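PROTEIN (hypothetical protein EF0366) (Enterococcus faecalis, PDB 1VPY) is of unknown function, a DUF72-family protein whose single chain folds as a TIM barrel and carries bound zinc ions in the crystal. Local coordinates at residues N230-E233 with I234-S238. Numbering follows the deposited sequence.
Sequences NTQE and IADLS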
loop_
_atom_site.group_PDB
_atom_site.type_symbol
_atom_site.label_atom_id
_atom_site.label_comp_id
_atom_site.label_asym_id
_atom_site.label_seq_id
_atom_site.Cartn_x
_atom_site.Cartn_y
_atom_site.Cartn_z
ATOM N N ASN A 230 10.295 10.593 14.801
ATOM C CA ASN A 230 10.360 11.102 16.171
ATOM C C ASN A 230 8.969 11.363 16.726
ATOM O O ASN A 230 7.976 11.174 16.025
ATOM C CB ASN A 230 11.243 12.360 16.272
ATOM C CG ASN A 230 10.734 13.523 15.424
ATOM O OD1 ASN A 230 9.529 13.727 15.270
ATOM N ND2 ASN A 230 11.661 14.298 14.879
ATOM N N THR A 231 8.913 11.808 17.976
ATOM C CA THR A 231 7.653 12.027 18.677
ATOM C C THR A 231 6.781 13.073 17.969
ATOM O O THR A 231 5.572 12.874 17.819
ATOM C CB THR A 231 7.908 12.391 20.159
ATOM O OG1 THR A 231 8.853 11.467 20.706
ATOM C CG2 THR A 231 6.624 12.308 20.984
ATOM N N GLN A 232 7.399 14.162 17.511
ATOM C CA GLN A 232 6.677 15.205 16.782
ATOM C C GLN A 232 6.149 14.725 15.431
ATOM O O GLN A 232 5.030 15.065 15.040
ATOM C CB GLN A 232 7.536 16.463 16.609
ATOM C CG GLN A 232 6.786 17.666 16.026
ATOM C CD GLN A 232 5.670 18.169 16.931
ATOM O OE1 GLN A 232 4.486 17.956 16.664
ATOM N NE2 GLN A 232 6.048 18.838 18.013
ATOM N N GLU A 233 6.941 13.932 14.720
ATOM C CA GLU A 233 6.496 13.392 13.439
ATOM C C GLU A 233 5.343 12.412 13.613
ATOM O O GLU A 233 4.346 12.488 12.882
ATOM C CB GLU A 233 7.658 12.774 12.670
ATOM C CG GLU A 233 8.667 13.820 12.220
ATOM C CD GLU A 233 9.982 13.233 11.755
ATOM O OE1 GLU A 233 10.396 12.156 12.247
ATOM O OE2 GLU A 233 10.612 13.877 10.894
ATOM N N ILE A 234 5.458 11.514 14.591
ATOM C CA ILE A 234 4.357 10.592 14.899
ATOM C C ILE A 234 3.096 11.369 15.281
ATOM O O ILE A 234 1.989 10.929 14.984
ATOM C CB ILE A 234 4.713 9.573 16.020
ATOM C CG1 ILE A 234 5.898 8.688 15.615
ATOM C CG2 ILE A 234 3.503 8.717 16.393
ATOM C CD1 ILE A 234 5.645 7.812 14.420
ATOM N N ALA A 235 3.272 12.523 15.926
ATOM C CA ALA A 235 2.150 13.372 16.306
ATOM C C ALA A 235 1.479 14.001 15.087
ATOM O O ALA A 235 0.249 14.017 15.003
ATOM C CB ALA A 235 2.594 14.449 17.289
ATOM N N ASP A 236 2.284 14.519 14.156
ATOM C CA ASP A 236 1.769 15.127 12.929
ATOM C C ASP A 236 1.018 14.084 12.119
ATOM O O ASP A 236 -0.132 14.305 11.731
ATOM C CB ASP A 236 2.900 15.719 12.083
ATOM C CG ASP A 236 3.576 16.923 12.742
ATOM O OD1 ASP A 236 2.889 17.758 13.368
ATOM O OD2 ASP A 236 4.816 17.037 12.619
ATOM N N LEU A 237 1.659 12.937 11.898
ATOM C CA LEU A 237 1.092 11.860 11.081
ATOM C C LEU A 237 -0.156 11.245 11.699
ATOM O O LEU A 237 -1.026 10.751 10.980
ATOM C CB LEU A 237 2.127 10.764 10.824
ATOM C CG LEU A 237 3.413 11.137 10.096
ATOM C CD1 LEU A 237 4.464 10.058 10.293
ATOM C CD2 LEU A 237 3.174 11.397 8.622
ATOM N N SER A 238 -0.243 11.263 13.024
ATOM C CA SER A 238 -1.433 10.776 13.705
ATOM C C SER A 238 -2.641 11.693 13.475
ATOM O O SER A 238 -3.756 11.202 13.262
ATOM C CB SER A 238 -1.158 10.607 15.193
ATOM O OG SER A 238 -0.190 9.592 15.391
#
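The backbone carbonyl of N230 receives the amide of I234, 2.9 Å from N230 O to I234 N, and so starts the first turn of helix 231-245. N230 is the N-cap, and with E233 it forms a capping box. Asparagine suits the cap because its carbonyl sits on a short stem: N230 OD1 reaches over the first turn and accepts from E233 N at 2.7 Å, a bond of 160° at the hydrogen. Glutamate is long enough to return the bond, with 3.0 Å between E233 OE1 and N230 N. CG of E233 stands beside its own backbone N (chi1 -67°), which turns the chain back toward the helix start, and E233 OE2 is held by the hydroxyl of Y227. On the buried side, hydrophobic I234 packs on Q269 and M270 of helix 260-273, while L237 rests on Y229 and R208. S238, also buried, satisfies its hydroxyl within the helix, OG bonding to I234 O at 2.6 Å. The solvent side is looser. There the long amide of Q232 and the short carboxylate of D236, both polar, suit exposure; Q232 OE1 and D236 OD1, 3.7 Å apart, meet without a hydrogen bond. Acidic E233, in the first turn, would probably interact favourably with the helix dipole, so capping bonds and charge together probably favour starting this outer barrel helix here.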